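Local coordinates for protein nicastrin (Dictyostelium purpureum, PDB 4R12) that probably serves as an essential subunit of the gamma-secretase complex, which cleaves integral membrane proteins such as Notch receptors within the membrane, at residues A[357-362]-A[370-375]; A[363-368]-A[430-435]; A[437-440]-A[445-448]. One frame throughout, in Å; residues are numbered along the deposited sequence.

Interaction 1: residues A[357-362]-A[370-375]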
ATOM      1  N   ILE A 357     -10.558  19.710  19.262  1.00 32.21           N
ATOM      2  CA  ILE A 357      -9.403  20.470  18.781  1.00 33.64           C
ATOM      3  C   ILE A 357      -9.310  20.421  17.252  1.00 30.75           C
ATOM      4  O   ILE A 357      -9.017  21.434  16.599  1.00 31.85           O
ATOM      5  CB  ILE A 357      -8.095  19.953  19.421  1.00 34.41           C
ATOM      6  CG1 ILE A 357      -8.149  20.169  20.935  1.00 35.24           C
ATOM      7  CG2 ILE A 357      -6.888  20.672  18.842  1.00 31.46           C
ATOM      8  CD1 ILE A 357      -7.275  19.227  21.720  1.00 34.92           C
ATOM      9  N   LEU A 358      -9.581  19.250  16.678  1.00 31.14           N
ATOM     10  CA  LEU A 358      -9.630  19.125  15.220  1.00 29.60           C
ATOM     11  C   LEU A 358     -10.647  20.075  14.597  1.00 30.00           C
ATOM     12  O   LEU A 358     -10.325  20.761  13.628  1.00 28.68           O
ATOM     13  CB  LEU A 358      -9.956  17.687  14.795  1.00 29.32           C
ATOM     14  CG  LEU A 358      -8.797  16.733  14.539  1.00 31.56           C
ATOM     15  CD1 LEU A 358      -9.328  15.352  14.230  1.00 31.27           C
ATOM     16  CD2 LEU A 358      -7.936  17.227  13.378  1.00 31.03           C
ATOM     17  N   ASP A 359     -11.860  20.105  15.157  1.00 29.24           N
ATOM     18  CA  ASP A 359     -12.921  21.028  14.734  1.00 29.35           C
ATOM     19  C   ASP A 359     -12.474  22.487  14.795  1.00 30.56           C
ATOM     20  O   ASP A 359     -12.718  23.266  13.873  1.00 32.06           O
ATOM     21  CB  ASP A 359     -14.173  20.881  15.620  1.00 32.43           C
ATOM     22  CG  ASP A 359     -14.878  19.537  15.450  1.00 36.38           C
ATOM     23  OD1 ASP A 359     -14.665  18.862  14.414  1.00 34.72           O
ATOM     24  OD2 ASP A 359     -15.657  19.169  16.355  1.00 35.09           O
ATOM     25  N   GLN A 360     -11.849  22.849  15.910  1.00 30.00           N
ATOM     26  CA  GLN A 360     -11.358  24.200  16.121  1.00 33.42           C
ATOM     27  C   GLN A 360     -10.327  24.599  15.068  1.00 30.87           C
ATOM     28  O   GLN A 360     -10.430  25.671  14.474  1.00 30.78           O
ATOM     29  CB  GLN A 360     -10.746  24.336  17.516  1.00 33.95           C
ATOM     30  CG  GLN A 360     -11.764  24.275  18.657  1.00 34.95           C
ATOM     31  CD  GLN A 360     -11.094  24.087  20.006  1.00 38.93           C
ATOM     32  OE1 GLN A 360      -9.931  24.461  20.195  1.00 41.44           O
ATOM     33  NE2 GLN A 360     -11.820  23.490  20.953  1.00 42.93           N
ATOM     34  N   VAL A 361      -9.338  23.740  14.844  1.00 29.36           N
ATOM     35  CA  VAL A 361      -8.304  24.063  13.875  1.00 29.46           C
ATOM     36  C   VAL A 361      -8.914  24.240  12.483  1.00 28.57           C
ATOM     37  O   VAL A 361      -8.588  25.185  11.780  1.00 31.45           O
ATOM     38  CB  VAL A 361      -7.209  22.988  13.838  1.00 28.83           C
ATOM     39  CG1 VAL A 361      -6.189  23.320  12.749  1.00 27.95           C
ATOM     40  CG2 VAL A 361      -6.518  22.913  15.181  1.00 30.58           C
ATOM     41  N   ALA A 362      -9.825  23.340  12.106  1.00 29.63           N
ATOM     42  CA  ALA A 362     -10.495  23.413  10.806  1.00 30.34           C
ATOM     43  C   ALA A 362     -11.293  24.701  10.602  1.00 32.92           C
ATOM     44  O   ALA A 362     -11.508  25.125   9.462  1.00 30.08           O
ATOM     45  CB  ALA A 362     -11.421  22.196  10.616  1.00 31.52           C
ATOM     46  N   ILE A 370     -11.982  22.656   4.461  1.00 31.72           N
ATOM     47  CA  ILE A 370     -12.176  21.389   5.146  1.00 31.93           C
ATOM     48  C   ILE A 370     -13.044  21.560   6.389  1.00 32.76           C
ATOM     49  O   ILE A 370     -12.867  22.501   7.162  1.00 34.66           O
ATOM     50  CB  ILE A 370     -10.819  20.764   5.551  1.00 29.27           C
ATOM     51  CG1 ILE A 370      -9.975  20.453   4.309  1.00 27.16           C
ATOM     52  CG2 ILE A 370     -11.026  19.518   6.409  1.00 28.54           C
ATOM     53  CD1 ILE A 370     -10.591  19.397   3.395  1.00 28.45           C
ATOM     54  N   THR A 371     -14.000  20.656   6.559  1.00 30.89           N
ATOM     55  CA  THR A 371     -14.788  20.602   7.778  1.00 33.79           C
ATOM     56  C   THR A 371     -14.855  19.147   8.246  1.00 34.74           C
ATOM     57  O   THR A 371     -14.724  18.220   7.434  1.00 31.72           O
ATOM     58  CB  THR A 371     -16.212  21.179   7.561  1.00 37.69           C
ATOM     59  OG1 THR A 371     -16.880  21.311   8.820  1.00 37.17           O
ATOM     60  CG2 THR A 371     -17.039  20.274   6.649  1.00 35.60           C
ATOM     61  N   PHE A 372     -15.035  18.943   9.549  1.00 32.47           N
ATOM     62  CA  PHE A 372     -15.111  17.591  10.100  1.00 32.96           C
ATOM     63  C   PHE A 372     -16.530  17.245  10.548  1.00 37.31           C
ATOM     64  O   PHE A 372     -17.238  18.070  11.136  1.00 36.38           O
ATOM     65  CB  PHE A 372     -14.141  17.425  11.271  1.00 32.77           C
ATOM     66  CG  PHE A 372     -12.691  17.457  10.870  1.00 32.21           C
ATOM     67  CD1 PHE A 372     -12.112  16.375  10.217  1.00 30.05           C
ATOM     68  CD2 PHE A 372     -11.911  18.565  11.147  1.00 30.55           C
ATOM     69  CE1 PHE A 372     -10.766  16.396   9.832  1.00 29.28           C
ATOM     70  CE2 PHE A 372     -10.569  18.598  10.777  1.00 32.34           C
ATOM     71  CZ  PHE A 372      -9.992  17.509  10.117  1.00 31.27           C
ATOM     72  N   LYS A 373     -16.937  16.017  10.251  1.00 32.16           N
ATOM     73  CA  LYS A 373     -18.233  15.502  10.665  1.00 33.86           C
ATOM     74  C   LYS A 373     -18.084  14.195  11.421  1.00 35.28           C
ATOM     75  O   LYS A 373     -17.147  13.432  11.186  1.00 32.40           O
ATOM     76  CB  LYS A 373     -19.144  15.298   9.451  1.00 34.29           C
ATOM     77  CG  LYS A 373     -19.739  16.589   8.936  1.00 35.49           C
ATOM     78  CD  LYS A 373     -20.414  16.404   7.589  1.00 39.02           C
ATOM     79  CE  LYS A 373     -20.720  17.767   6.971  1.00 40.17           C
ATOM     80  NZ  LYS A 373     -21.380  17.643   5.646  1.00 41.98           N
ATOM     81  N   PRO A 374     -19.017  13.926  12.337  1.00 33.30           N
ATOM     82  CA  PRO A 374     -19.010  12.611  12.970  1.00 32.48           C
ATOM     83  C   PRO A 374     -19.544  11.541  12.026  1.00 32.23           C
ATOM     84  O   PRO A 374     -20.310  11.844  11.104  1.00 32.44           O
ATOM     85  CB  PRO A 374     -19.942  12.799  14.182  1.00 36.47           C
ATOM     86  CG  PRO A 374     -20.848  13.912  13.783  1.00 38.24           C
ATOM     87  CD  PRO A 374     -20.011  14.835  12.942  1.00 36.44           C
ATOM     88  N   THR A 375     -19.138  10.297  12.251  1.00 32.41           N
ATOM     89  CA  THR A 375     -19.752   9.182  11.551  1.00 32.42           C
ATOM     90  C   THR A 375     -21.095   8.810  12.198  1.00 35.12           C
ATOM     91  O   THR A 375     -21.361   9.174  13.348  1.00 36.32           O
ATOM     92  CB  THR A 375     -18.815   7.960  11.524  1.00 30.70           C
ATOM     93  OG1 THR A 375     -19.407   6.931  10.733  1.00 30.94           O
ATOM     94  CG2 THR A 375     -18.546   7.431  12.939  1.00 30.98           C
TER
HETATM   95  O   HOH W   1     -16.623  16.789  13.879  1.00 37.92           O
HETATM   96  O   HOH W   2     -14.946  20.726  11.642  1.00 39.42           O
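Phe372 points its ring from the strand into the flank of helix 357-362, where Leu358 and Ala362, one helical turn apart, receive it. This is the tight part of the contact. Leu358 CB lies over one face of the ring, and the two side chains cross at about a right angle. The leucine's branch then carries on to the far end of the ring, with Leu358 CD2 3.9 Å from Phe372 CZ. Ala362 CB meets the CD2-CE2 side obliquely, 3.7 Å from Phe372 CE2. With only a methyl group at this position, the ring comes close to the helix backbone, where Leu358 O is within 3.6 Å of Phe372 CE2. That oxygen also accepts the helical bond from Ala362 N. Phe372 CG, anti to the carbonyl carbon (chi1 -68°), carries the ring's CD2-CE2 side up to Leu358 and Ala362.

The looser side is wet. No direct hydrogen bond joins the segments here; Asp359 works through two waters instead. Asp359 OD1 touches Phe372 CB at 3.5 Å, its carboxylate plane 39° from the ring plane. One water donates to Asp359 OD1 at 2.9 Å and, weakly, to Phe372 O. The other accepts from Phe372 N at 2.8 Å, while its bond to Asp359 OD1 is weak. With one weak bond in each bridge, solvent ties the backbone N and O of Phe372 to the helix only loosely.

The axes of helix 357-362 and strand 370-374 come within 7.9 Å and run nearly antiparallel, at 155°, as expected of a beta-alpha-beta unit made of strand 339-347, helix 352-362 and strand 370-374. The last strand pairs in parallel with 339-347, whose Leu344 touches both Leu358 and Phe372. Helix 427-441 packs alongside, its Phe437 against Leu358 and its Ile433 against Ile370.

Interaction 2: residues A[363-368]-A[430-435]. With NAG (2-acetamido-2-deoxy-beta-D-glucopyranose), chain E.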
ATOM      1  N   SER A 363     -11.736  25.311  11.702  1.00 31.46           N
ATOM      2  CA  SER A 363     -12.535  26.532  11.654  1.00 31.92           C
ATOM      3  C   SER A 363     -11.706  27.778  11.916  1.00 32.99           C
ATOM      4  O   SER A 363     -12.253  28.880  11.921  1.00 34.13           O
ATOM      5  CB  SER A 363     -13.680  26.488  12.700  1.00 33.75           C
ATOM      6  OG  SER A 363     -14.517  25.364  12.502  1.00 42.12           O
ATOM      7  N   SER A 364     -10.407  27.605  12.155  1.00 31.19           N
ATOM      8  CA  SER A 364      -9.573  28.679  12.693  1.00 31.42           C
ATOM      9  C   SER A 364      -9.169  29.755  11.677  1.00 32.41           C
ATOM     10  O   SER A 364      -8.680  30.824  12.068  1.00 33.17           O
ATOM     11  CB  SER A 364      -8.305  28.087  13.315  1.00 32.71           C
ATOM     12  OG  SER A 364      -7.499  27.471  12.321  1.00 32.73           O
ATOM     13  N   TYR A 365      -9.361  29.480  10.388  1.00 30.92           N
ATOM     14  CA  TYR A 365      -8.983  30.430   9.343  1.00 32.64           C
ATOM     15  C   TYR A 365     -10.030  30.486   8.235  1.00 33.06           C
ATOM     16  O   TYR A 365     -10.671  29.474   7.907  1.00 31.42           O
ATOM     17  CB  TYR A 365      -7.596  30.095   8.764  1.00 30.21           C
ATOM     18  CG  TYR A 365      -7.438  28.746   8.078  1.00 29.92           C
ATOM     19  CD1 TYR A 365      -7.469  27.558   8.801  1.00 29.80           C
ATOM     20  CD2 TYR A 365      -7.210  28.668   6.708  1.00 29.39           C
ATOM     21  CE1 TYR A 365      -7.303  26.321   8.170  1.00 29.45           C
ATOM     22  CE2 TYR A 365      -7.037  27.436   6.068  1.00 29.45           C
ATOM     23  CZ  TYR A 365      -7.079  26.270   6.802  1.00 28.37           C
ATOM     24  OH  TYR A 365      -6.904  25.053   6.163  1.00 28.39           O
ATOM     25  N   GLU A 366     -10.195  31.683   7.674  1.00 32.55           N
ATOM     26  CA  GLU A 366     -11.288  31.971   6.750  1.00 32.95           C
ATOM     27  C   GLU A 366     -11.290  31.041   5.547  1.00 34.16           C
ATOM     28  O   GLU A 366     -12.334  30.527   5.165  1.00 34.80           O
ATOM     29  CB  GLU A 366     -11.212  33.421   6.272  1.00 35.12           C
ATOM     30  CG  GLU A 366     -12.182  33.752   5.138  1.00 37.35           C
ATOM     31  CD  GLU A 366     -12.058  35.179   4.642  1.00 40.95           C
ATOM     32  OE1 GLU A 366     -11.043  35.849   4.950  1.00 42.25           O
ATOM     33  OE2 GLU A 366     -12.979  35.633   3.930  1.00 42.92           O
ATOM     34  N   ASN A 367     -10.139  30.849   4.945  1.00 33.63           N
ATOM     35  CA  ASN A 367     -10.042  30.139   3.689  1.00 34.61           C
ATOM     36  C   ASN A 367     -10.065  28.592   3.797  1.00 32.13           C
ATOM     37  O   ASN A 367      -9.944  27.938   2.830  1.00 33.76           O
ATOM     38  CB  ASN A 367      -8.831  30.604   2.891  1.00 34.69           C
ATOM     39  CG  ASN A 367      -9.036  31.947   2.220  1.00 38.73           C
ATOM     40  OD1 ASN A 367     -10.132  32.407   2.081  1.00 41.50           O
ATOM     41  ND2 ASN A 367      -7.981  32.549   1.792  1.00 39.66           N
ATOM     42  N   SER A 368     -10.246  28.042   4.976  1.00 30.19           N
ATOM     43  CA  SER A 368     -10.325  26.586   5.118  1.00 32.72           C
ATOM     44  C   SER A 368     -11.414  25.974   4.235  1.00 32.32           C
ATOM     45  O   SER A 368     -12.549  26.453   4.225  1.00 31.35           O
ATOM     46  CB  SER A 368     -10.577  26.210   6.580  1.00 32.49           C
ATOM     47  OG  SER A 368     -10.695  24.813   6.703  1.00 31.06           O
ATOM     48  N   ILE A 430      -5.470  20.195   4.346  1.00 23.52           N
ATOM     49  CA  ILE A 430      -5.357  19.037   5.218  1.00 22.44           C
ATOM     50  C   ILE A 430      -3.983  19.006   5.916  1.00 23.51           C
ATOM     51  O   ILE A 430      -3.908  18.747   7.130  1.00 23.66           O
ATOM     52  CB  ILE A 430      -5.627  17.728   4.423  1.00 22.07           C
ATOM     53  CG1 ILE A 430      -7.100  17.707   3.977  1.00 23.58           C
ATOM     54  CG2 ILE A 430      -5.306  16.491   5.267  1.00 22.91           C
ATOM     55  CD1 ILE A 430      -7.472  16.560   3.014  1.00 21.76           C
ATOM     56  N   VAL A 431      -2.904  19.298   5.178  1.00 22.04           N
ATOM     57  CA  VAL A 431      -1.582  19.343   5.804  1.00 22.09           C
ATOM     58  C   VAL A 431      -1.525  20.440   6.877  1.00 23.31           C
ATOM     59  O   VAL A 431      -1.033  20.212   7.994  1.00 24.44           O
ATOM     60  CB  VAL A 431      -0.458  19.575   4.774  1.00 22.58           C
ATOM     61  CG1 VAL A 431       0.901  19.714   5.473  1.00 21.33           C
ATOM     62  CG2 VAL A 431      -0.423  18.418   3.770  1.00 20.85           C
ATOM     63  N   TYR A 432      -2.043  21.614   6.552  1.00 22.57           N
ATOM     64  CA  TYR A 432      -2.064  22.702   7.528  1.00 23.30           C
ATOM     65  C   TYR A 432      -2.864  22.339   8.772  1.00 22.99           C
ATOM     66  O   TYR A 432      -2.396  22.521   9.911  1.00 24.62           O
ATOM     67  CB  TYR A 432      -2.633  23.988   6.921  1.00 24.78           C
ATOM     68  CG  TYR A 432      -2.729  25.072   7.976  1.00 26.45           C
ATOM     69  CD1 TYR A 432      -1.581  25.710   8.430  1.00 28.03           C
ATOM     70  CD2 TYR A 432      -3.953  25.414   8.560  1.00 26.78           C
ATOM     71  CE1 TYR A 432      -1.637  26.694   9.413  1.00 29.50           C
ATOM     72  CE2 TYR A 432      -4.018  26.396   9.553  1.00 29.78           C
ATOM     73  CZ  TYR A 432      -2.852  27.028   9.977  1.00 30.51           C
ATOM     74  OH  TYR A 432      -2.878  27.995  10.957  1.00 30.76           O
ATOM     75  N   ILE A 433      -4.075  21.829   8.562  1.00 23.54           N
ATOM     76  CA  ILE A 433      -4.936  21.509   9.688  1.00 23.67           C
ATOM     77  C   ILE A 433      -4.313  20.403  10.542  1.00 24.53           C
ATOM     78  O   ILE A 433      -4.267  20.526  11.764  1.00 26.19           O
ATOM     79  CB  ILE A 433      -6.350  21.109   9.202  1.00 24.57           C
ATOM     80  CG1 ILE A 433      -7.028  22.324   8.565  1.00 24.94           C
ATOM     81  CG2 ILE A 433      -7.191  20.571  10.355  1.00 25.24           C
ATOM     82  CD1 ILE A 433      -8.227  21.984   7.689  1.00 24.38           C
ATOM     83  N   LEU A 434      -3.809  19.338   9.916  1.00 23.67           N
ATOM     84  CA  LEU A 434      -3.242  18.244  10.701  1.00 23.61           C
ATOM     85  C   LEU A 434      -1.950  18.658  11.418  1.00 23.04           C
ATOM     86  O   LEU A 434      -1.712  18.241  12.551  1.00 24.95           O
ATOM     87  CB  LEU A 434      -2.987  17.008   9.826  1.00 22.22           C
ATOM     88  CG  LEU A 434      -4.262  16.286   9.353  1.00 22.90           C
ATOM     89  CD1 LEU A 434      -3.915  15.168   8.366  1.00 21.44           C
ATOM     90  CD2 LEU A 434      -5.102  15.723  10.535  1.00 24.86           C
ATOM     91  N   SER A 435      -1.125  19.470  10.763  1.00 22.92           N
ATOM     92  CA  SER A 435       0.113  19.955  11.385  1.00 22.98           C
ATOM     93  C   SER A 435      -0.187  20.786  12.631  1.00 24.82           C
ATOM     94  O   SER A 435       0.411  20.588  13.680  1.00 25.44           O
ATOM     95  CB  SER A 435       0.926  20.798  10.405  1.00 24.58           C
ATOM     96  OG  SER A 435       1.242  20.061   9.236  1.00 25.76           O
TER
HETATM   97  C1  NAG E 807      -8.122  33.689   1.023  1.00 49.16           C
HETATM   98  C2  NAG E 807      -7.153  34.847   1.206  1.00 49.72           C
HETATM   99  C3  NAG E 807      -7.207  35.906   0.127  1.00 50.48           C
HETATM  100  C4  NAG E 807      -7.394  35.305  -1.236  1.00 50.03           C
HETATM  101  C5  NAG E 807      -8.654  34.463  -1.185  1.00 49.74           C
HETATM  102  C6  NAG E 807      -9.023  33.935  -2.553  1.00 49.45           C
HETATM  103  C7  NAG E 807      -6.924  35.309   3.521  1.00 50.20           C
HETATM  104  C8  NAG E 807      -7.561  35.970   4.700  1.00 51.02           C
HETATM  105  N2  NAG E 807      -7.509  35.544   2.395  1.00 50.42           N
HETATM  106  O3  NAG E 807      -6.024  36.672   0.147  1.00 50.79           O
HETATM  107  O4  NAG E 807      -7.521  36.346  -2.199  1.00 50.86           O
HETATM  108  O5  NAG E 807      -8.326  33.387  -0.334  1.00 48.90           O
HETATM  109  O6  NAG E 807      -7.829  33.484  -3.182  1.00 48.78           O
HETATM  110  O7  NAG E 807      -5.953  34.606   3.608  1.00 49.44           O
HETATM  111  O   HOH W   3      -5.011  28.289  12.707  1.00 37.62           O
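Tyr365 and Tyr432 form a T-shaped pair: the edge of Tyr432 is turned to the face of Tyr365, with centroids 4.9 Å apart and planes at 79°. The closest atoms are Tyr365 CE1 and Tyr432 CD2, 3.5 Å apart. Tyr365 CG stands between its backbone N and carbonyl carbon (chi1 62°), which folds the ring over its own loop, and Ser368 CB lies against the face turned away from Tyr432.

Apolar contact comes from Ile433, whose CG1 sits at the rim of the Tyr365 ring near its plane, 4.0 Å from Tyr365 CE1. The isoleucine also makes van der Waals contact with two hydroxyl oxygens, Tyr365 OH through CG1 and Ser368 OG through CD1.

Polar links are indirect or lie beyond the pair. One water donates to Ser364 OG at 2.6 Å and is hydrogen-bonded to Tyr432 OH at 2.8 Å. Tyr365 OH bonds to Asp429, a turn back on the same helix, and Ser368 OG to Ala362 O.

The covalent element is an N-linked sugar, Asn367 ND2 to NAG C1. It grows from a type I beta turn, Tyr365 to Ser368, closed by Ser368 N to Tyr365 O: a glycosylated turn in a helix-to-strand connection, pinned to the neighbouring helix by its aromatic residue.

Interaction 3: residues A[437-440]-A[445-448]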
ATOM      1  N   PHE A 437      -2.990  20.816  14.349  1.00 26.18           N
ATOM      2  CA  PHE A 437      -3.672  19.956  15.308  1.00 26.19           C
ATOM      3  C   PHE A 437      -2.666  19.163  16.139  1.00 27.46           C
ATOM      4  O   PHE A 437      -2.746  19.142  17.365  1.00 29.19           O
ATOM      5  CB  PHE A 437      -4.641  19.024  14.564  1.00 25.74           C
ATOM      6  CG  PHE A 437      -5.115  17.839  15.370  1.00 27.23           C
ATOM      7  CD1 PHE A 437      -5.943  18.012  16.473  1.00 28.05           C
ATOM      8  CD2 PHE A 437      -4.776  16.552  14.990  1.00 26.94           C
ATOM      9  CE1 PHE A 437      -6.391  16.917  17.208  1.00 29.75           C
ATOM     10  CE2 PHE A 437      -5.223  15.443  15.720  1.00 27.85           C
ATOM     11  CZ  PHE A 437      -6.033  15.631  16.830  1.00 29.76           C
ATOM     12  N   ILE A 438      -1.727  18.504  15.463  1.00 26.34           N
ATOM     13  CA  ILE A 438      -0.702  17.730  16.152  1.00 25.99           C
ATOM     14  C   ILE A 438       0.127  18.613  17.077  1.00 28.11           C
ATOM     15  O   ILE A 438       0.396  18.238  18.225  1.00 29.47           O
ATOM     16  CB  ILE A 438       0.204  16.997  15.140  1.00 25.59           C
ATOM     17  CG1 ILE A 438      -0.582  15.847  14.508  1.00 24.98           C
ATOM     18  CG2 ILE A 438       1.492  16.486  15.814  1.00 27.76           C
ATOM     19  CD1 ILE A 438       0.009  15.326  13.220  1.00 26.29           C
ATOM     20  N   ASP A 439       0.506  19.790  16.596  1.00 28.14           N
ATOM     21  CA  ASP A 439       1.240  20.747  17.418  1.00 28.64           C
ATOM     22  C   ASP A 439       0.444  21.124  18.672  1.00 29.74           C
ATOM     23  O   ASP A 439       0.991  21.153  19.775  1.00 30.04           O
ATOM     24  CB  ASP A 439       1.589  22.000  16.604  1.00 30.49           C
ATOM     25  CG  ASP A 439       2.343  23.047  17.429  1.00 33.64           C
ATOM     26  OD1 ASP A 439       3.571  22.892  17.623  1.00 32.72           O
ATOM     27  OD2 ASP A 439       1.705  24.020  17.885  1.00 34.48           O
ATOM     28  N   ARG A 440      -0.852  21.367  18.519  1.00 28.63           N
ATOM     29  CA  ARG A 440      -1.670  21.739  19.672  1.00 31.60           C
ATOM     30  C   ARG A 440      -1.789  20.601  20.683  1.00 31.42           C
ATOM     31  O   ARG A 440      -1.586  20.823  21.883  1.00 31.01           O
ATOM     32  CB  ARG A 440      -3.056  22.204  19.219  1.00 30.85           C
ATOM     33  CG  ARG A 440      -3.028  23.570  18.541  1.00 32.16           C
ATOM     34  CD  ARG A 440      -4.425  24.181  18.444  1.00 36.06           C
ATOM     35  NE  ARG A 440      -5.053  24.300  19.761  1.00 40.09           N
ATOM     36  CZ  ARG A 440      -6.356  24.496  19.967  1.00 40.47           C
ATOM     37  NH1 ARG A 440      -7.200  24.596  18.944  1.00 39.90           N
ATOM     38  NH2 ARG A 440      -6.817  24.585  21.209  1.00 42.00           N
ATOM     39  N   ASN A 445       1.935  25.884  20.665  1.00 37.50           N
ATOM     40  CA  ASN A 445       1.033  26.884  20.109  1.00 37.22           C
ATOM     41  C   ASN A 445       1.673  27.584  18.910  1.00 38.47           C
ATOM     42  O   ASN A 445       1.485  28.784  18.695  1.00 38.31           O
ATOM     43  CB  ASN A 445       0.631  27.914  21.165  1.00 41.59           C
ATOM     44  CG  ASN A 445      -0.507  28.811  20.700  1.00 42.23           C
ATOM     45  OD1 ASN A 445      -1.474  28.342  20.096  1.00 44.55           O
ATOM     46  ND2 ASN A 445      -0.379  30.106  20.950  1.00 45.70           N
ATOM     47  N   ASN A 446       2.425  26.823  18.125  1.00 35.62           N
ATOM     48  CA  ASN A 446       3.143  27.386  16.992  1.00 36.35           C
ATOM     49  C   ASN A 446       2.251  27.813  15.829  1.00 36.66           C
ATOM     50  O   ASN A 446       1.190  27.233  15.584  1.00 34.55           O
ATOM     51  CB  ASN A 446       4.178  26.378  16.492  1.00 36.45           C
ATOM     52  CG  ASN A 446       5.302  26.165  17.487  1.00 37.37           C
ATOM     53  OD1 ASN A 446       6.123  27.054  17.708  1.00 39.97           O
ATOM     54  ND2 ASN A 446       5.336  24.991  18.102  1.00 36.49           N
ATOM     55  N   ASN A 447       2.690  28.849  15.127  1.00 35.90           N
ATOM     56  CA  ASN A 447       2.112  29.200  13.844  1.00 36.55           C
ATOM     57  C   ASN A 447       2.739  28.315  12.779  1.00 34.45           C
ATOM     58  O   ASN A 447       3.934  28.416  12.533  1.00 35.76           O
ATOM     59  CB  ASN A 447       2.348  30.671  13.511  1.00 37.94           C
ATOM     60  CG  ASN A 447       1.687  31.595  14.504  1.00 42.64           C
ATOM     61  OD1 ASN A 447       2.277  32.581  14.951  1.00 48.82           O
ATOM     62  ND2 ASN A 447       0.451  31.268  14.872  1.00 40.91           N
ATOM     63  N   ILE A 448       1.941  27.447  12.167  1.00 34.50           N
ATOM     64  CA  ILE A 448       2.454  26.523  11.163  1.00 31.79           C
ATOM     65  C   ILE A 448       2.521  27.153   9.782  1.00 30.34           C
ATOM     66  O   ILE A 448       1.542  27.729   9.309  1.00 31.07           O
ATOM     67  CB  ILE A 448       1.578  25.263  11.042  1.00 32.52           C
ATOM     68  CG1 ILE A 448       1.536  24.481  12.364  1.00 33.67           C
ATOM     69  CG2 ILE A 448       2.049  24.409   9.864  1.00 30.31           C
ATOM     70  CD1 ILE A 448       2.850  23.949  12.803  1.00 33.87           C
TER
HETATM   71  O   HOH W   4      -0.346  25.403  16.832  1.00 35.31           O
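Asp439 grips Asn446 with both carboxylate oxygens. Asn446 ND2 donates to Asp439 OD1 at 2.8 Å in a nearly straight bond of 172°, and Asp439 OD1 lies practically in the asparagine's amide plane. The second bond, Asn446 N to Asp439 OD2 at 2.9 Å, is more bent, at 144°. Both donors come in on the syn sides of the carboxylate, each tilted out of its plane; the amide and carboxylate planes are far from parallel. The result is a two-pronged clasp that fixes the rotation of both groups. The aspartate reaches its partner because CG extends anti to the backbone N (chi1 179°).

A water enlarges the clasp, donating to Asp439 OD2 at 2.7 Å and to Asn446 O at the same distance. Asn445 N is also near, 3.4 Å from Asp439 OD2, but its angle is too poor for a hydrogen bond. Trp259 NE1 bonds to Asp439 OD1, and Asn446 ND2 also binds Asp255 O, so the loop holding those two residues joins the network.

Packing across the segments is slight. Ile448 CD1 just approaches Asp439 CB at 4.5 Å, while the isoleucine also touches Leu251 of helix 234-252.

Each oxygen of the buried Asp439 thus receives two hydrogen bonds, four donors in all, which would be expected to stabilise the ionised carboxylate; none of the four is a cationic side chain.

How the interactions relate
From the N terminus, helix 352-362 supplies 357-362, the loop after it supplies 363-368, and strand 370-374 follows. Interaction 1 closes this short helix-to-strand connection on itself. Interaction 2 starts inside that loop and reaches 62 residues on to helix 427-441, so the two cross; Ile370 CB, 3.6 Å from Ile433 CD1, packs where they meet. Interaction 3 comes after both have closed and folds the chain leaving helix 427-441 back onto its C-terminal end. That helix serves interactions 2 and 3, and Gln360 with Arg440 ties interaction 3 to interaction 1. Together they fasten the beta-alpha-beta unit to helix 427-441 and its following loop.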